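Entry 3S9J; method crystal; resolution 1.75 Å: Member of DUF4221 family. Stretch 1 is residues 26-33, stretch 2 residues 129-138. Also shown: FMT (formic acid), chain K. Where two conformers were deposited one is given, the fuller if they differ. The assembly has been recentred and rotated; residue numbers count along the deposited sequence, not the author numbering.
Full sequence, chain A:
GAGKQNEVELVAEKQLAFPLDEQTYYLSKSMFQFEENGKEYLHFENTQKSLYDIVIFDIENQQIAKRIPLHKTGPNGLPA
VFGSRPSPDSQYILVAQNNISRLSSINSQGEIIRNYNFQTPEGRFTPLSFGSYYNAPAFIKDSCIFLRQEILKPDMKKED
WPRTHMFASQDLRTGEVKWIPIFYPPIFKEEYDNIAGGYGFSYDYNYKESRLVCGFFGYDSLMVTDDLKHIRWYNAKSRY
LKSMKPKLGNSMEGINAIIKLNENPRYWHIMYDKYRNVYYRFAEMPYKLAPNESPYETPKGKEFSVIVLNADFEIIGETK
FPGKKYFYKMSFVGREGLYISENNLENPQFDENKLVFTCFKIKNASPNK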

# COMPACT_ATOMS: atom_id res chain seq x y z
N TYR A 26 8.34 -1.20 15.77
CA TYR A 26 6.96 -1.73 15.61
C TYR A 26 6.29 -1.31 14.31
O TYR A 26 5.29 -1.89 13.90
CB TYR A 26 6.04 -1.36 16.78
CG TYR A 26 5.66 0.12 16.82
CD1 TYR A 26 4.54 0.60 16.16
CD2 TYR A 26 6.47 1.02 17.47
CE1 TYR A 26 4.22 1.96 16.15
CE2 TYR A 26 6.14 2.38 17.49
CZ TYR A 26 5.02 2.83 16.83
OH TYR A 26 4.74 4.16 16.85
N LEU A 27 6.82 -0.27 13.67
CA LEU A 27 6.28 0.25 12.41
C LEU A 27 7.10 -0.21 11.23
O LEU A 27 8.33 -0.06 11.23
CB LEU A 27 6.31 1.78 12.41
CG LEU A 27 5.86 2.45 11.11
CD1 LEU A 27 4.39 2.15 10.88
CD2 LEU A 27 6.09 3.95 11.18
N SER A 28 6.41 -0.73 10.21
CA SER A 28 6.96 -0.97 8.91
C SER A 28 6.07 -0.36 7.85
O SER A 28 4.85 -0.46 7.96
CB SER A 28 7.04 -2.47 8.61
OG SER A 28 7.55 -2.65 7.26
N LYS A 29 6.68 0.24 6.83
CA LYS A 29 5.95 0.76 5.67
C LYS A 29 5.91 -0.21 4.50
O LYS A 29 5.35 0.11 3.46
CB LYS A 29 6.53 2.10 5.20
CG LYS A 29 6.36 3.21 6.25
CD LYS A 29 6.79 4.56 5.69
CE LYS A 29 6.54 5.71 6.65
NZ LYS A 29 7.15 6.99 6.07
N SER A 30 6.47 -1.40 4.69
CA SER A 30 6.50 -2.41 3.63
C SER A 30 6.39 -3.80 4.27
O SER A 30 7.40 -4.52 4.47
CB SER A 30 7.76 -2.26 2.81
OG SER A 30 7.73 -3.11 1.65
N MSE A 31 5.16 -4.15 4.62
CA MSE A 31 4.87 -5.42 5.29
C MSE A 31 3.80 -6.14 4.49
O MSE A 31 2.77 -5.58 4.16
CB MSE A 31 4.40 -5.27 6.75
CG MSE A 31 3.52 -4.18 7.05
SE MSE A 31 2.62 -4.73 8.78
CE MSE A 31 0.96 -5.27 7.84
N PHE A 32 4.10 -7.39 4.14
CA PHE A 32 3.22 -8.19 3.29
C PHE A 32 3.12 -9.60 3.80
O PHE A 32 4.11 -10.22 4.14
CB PHE A 32 3.78 -8.27 1.89
CG PHE A 32 3.91 -6.92 1.18
CD1 PHE A 32 2.78 -6.22 0.82
CD2 PHE A 32 5.16 -6.37 0.92
CE1 PHE A 32 2.90 -4.99 0.17
CE2 PHE A 32 5.30 -5.18 0.25
CZ PHE A 32 4.14 -4.46 -0.12
N GLN A 33 1.91 -10.15 3.79
CA GLN A 33 1.70 -11.55 4.11
C GLN A 33 2.10 -12.40 2.89
O GLN A 33 1.87 -12.02 1.73
CB GLN A 33 0.23 -11.77 4.51
CG GLN A 33 -0.13 -13.17 4.99
CD GLN A 33 -0.61 -14.11 3.88
OE1 GLN A 33 -0.46 -13.81 2.70
NE2 GLN A 33 -1.21 -15.25 4.28
C FMT K . 1.42 4.96 16.28
O1 FMT K . 0.43 5.73 16.20
O2 FMT K . 2.53 5.19 15.78
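Stretch 2 (129-138) SFGSYYNAPA

Stretch 2 meets stretch 1 as an irregular, tightly turned loop docked on an equally irregular segment that leads into a strand, held at its centre by hydrogen bonds around Ser 132 and flanked by two aromatic contacts, one made by Tyr 133 and the other by Phe 32.

Stretch 2 has no regular helix or strand. Gly 131 and Ala 136 pair through their backbones, Gly 131 N to Ala 136 O and Ala 136 N to Gly 131 O, both at 2.9 Å, so the chain between them folds into a compact loop. Gly 131 is fully extended (167/-168), Ser 132 lies in the bridge region (-125/-10), and Tyr 133 is near helical values (-61/-41). Over the two closest CA pairs the numbering runs in opposite directions: the CA of Ser 30 is 4.1 Å from the CA of Gly 131, and the CA of Lys 29 is 4.8 Å from the CA of Tyr 133.

The carbonyl of Lys 29 is the main backbone anchor. Ser 132 N donates to Lys 29 O at 2.9 Å, almost perfectly linear, and Tyr 133 N adds a weak bond to the same oxygen at 3.4 Å. Close packing here suits glycine: Gly 131 CA lies 3.6 Å from Lys 29 O, and an ideal CB built on Gly 131 would clash with that oxygen.

Ser 132 points its CA-to-CB bond toward stretch 1, and its short side chain, in the p rotamer, brings the hydroxyl among backbone polar groups. Met 31 N, of the selenomethionine, donates to Ser 132 OG at 2.8 Å. The hydroxyl in turn donates to water 1, 2.6 Å from Ser 132 OG to the water oxygen, and that water donates to Ser 28 O at 2.7 Å. A small side chain able both to accept and to donate thus ties two backbone groups of stretch 1 to one loop residue.

To one flank, Lys 29 extends its aliphatic chain across a face of Tyr 133. Its CE stands 4.0 Å from the centroid of the Tyr 133 ring in a CH-pi contact, and its NZ is 4.9 Å from that centroid, a cation-pi arrangement. A long side chain with a charged tip serves both purposes. Leu 27 CD1 packs at the edge of the same ring, 4.3 Å from Tyr 133 CE1.

Phe 32 starts sideways, but its ring reaches the loop. Its CZ is 3.3 Å from Gly 131 O, which sits at the ring edge, and its CE1 lies 4.0 Å from Pro 137 CB, an apolar contact suited to the rigid proline ring.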

# COMPACT_ATOMS: atom_id res chain seq x y z
N SER A 129 8.81 2.71 -5.97
CA SER A 129 8.31 2.29 -4.69
C SER A 129 7.31 1.16 -4.80
O SER A 129 6.63 1.00 -5.82
CB SER A 129 7.63 3.48 -3.96
OG SER A 129 7.20 3.09 -2.65
N PHE A 130 7.28 0.38 -3.73
CA PHE A 130 6.19 -0.53 -3.42
C PHE A 130 6.20 -0.66 -1.89
O PHE A 130 7.21 -0.36 -1.22
CB PHE A 130 6.25 -1.88 -4.16
CG PHE A 130 7.63 -2.46 -4.34
CD1 PHE A 130 8.26 -3.15 -3.31
CD2 PHE A 130 8.27 -2.42 -5.58
CE1 PHE A 130 9.54 -3.69 -3.51
CE2 PHE A 130 9.53 -2.97 -5.77
CZ PHE A 130 10.15 -3.62 -4.74
N GLY A 131 5.07 -1.05 -1.34
CA GLY A 131 4.91 -1.05 0.12
C GLY A 131 3.47 -1.22 0.53
O GLY A 131 2.61 -1.49 -0.31
N SER A 132 3.23 -0.98 1.82
CA SER A 132 1.94 -1.28 2.42
C SER A 132 1.34 -0.06 3.11
O SER A 132 0.19 -0.11 3.49
CB SER A 132 2.10 -2.43 3.44
OG SER A 132 3.21 -2.17 4.30
N TYR A 133 2.10 1.01 3.28
CA TYR A 133 1.63 2.14 4.12
C TYR A 133 0.35 2.68 3.49
O TYR A 133 -0.63 2.96 4.18
CB TYR A 133 2.72 3.20 4.19
CG TYR A 133 2.63 4.15 5.36
CD1 TYR A 133 2.73 3.68 6.67
CD2 TYR A 133 2.56 5.52 5.15
CE1 TYR A 133 2.72 4.55 7.77
CE2 TYR A 133 2.55 6.41 6.25
CZ TYR A 133 2.63 5.91 7.55
OH TYR A 133 2.61 6.77 8.64
N TYR A 134 0.34 2.76 2.15
CA TYR A 134 -0.87 2.50 1.36
C TYR A 134 -0.58 1.24 0.56
O TYR A 134 0.54 1.02 0.11
CB TYR A 134 -1.26 3.68 0.46
CG TYR A 134 -0.20 4.07 -0.55
CD1 TYR A 134 0.83 4.93 -0.21
CD2 TYR A 134 -0.26 3.62 -1.85
CE1 TYR A 134 1.82 5.30 -1.15
CE2 TYR A 134 0.70 3.99 -2.78
CZ TYR A 134 1.73 4.81 -2.44
OH TYR A 134 2.65 5.12 -3.42
N ASN A 135 -1.59 0.43 0.35
CA ASN A 135 -1.35 -0.84 -0.31
C ASN A 135 -0.87 -0.58 -1.76
O ASN A 135 -1.62 -0.04 -2.60
CB ASN A 135 -2.58 -1.72 -0.29
CG ASN A 135 -2.26 -3.17 -0.64
OD1 ASN A 135 -1.17 -3.65 -0.33
ND2 ASN A 135 -3.18 -3.85 -1.32
N ALA A 136 0.37 -0.97 -2.03
CA ALA A 136 1.00 -0.81 -3.33
C ALA A 136 2.02 -1.96 -3.51
O ALA A 136 3.22 -1.76 -3.40
CB ALA A 136 1.69 0.52 -3.41
N PRO A 137 1.52 -3.16 -3.72
CA PRO A 137 2.35 -4.35 -3.52
C PRO A 137 3.30 -4.68 -4.67
O PRO A 137 4.11 -5.59 -4.52
CB PRO A 137 1.32 -5.48 -3.42
CG PRO A 137 0.16 -4.97 -4.25
CD PRO A 137 0.10 -3.52 -3.92
N ALA A 138 3.15 -3.96 -5.78
CA ALA A 138 3.71 -4.34 -7.08
C ALA A 138 3.12 -5.69 -7.45
O ALA A 138 2.37 -6.31 -6.69
CB ALA A 138 5.22 -4.37 -7.08
O HOH W 1 2.72 -0.45 6.23
O HOH W 2 7.86 1.17 1.40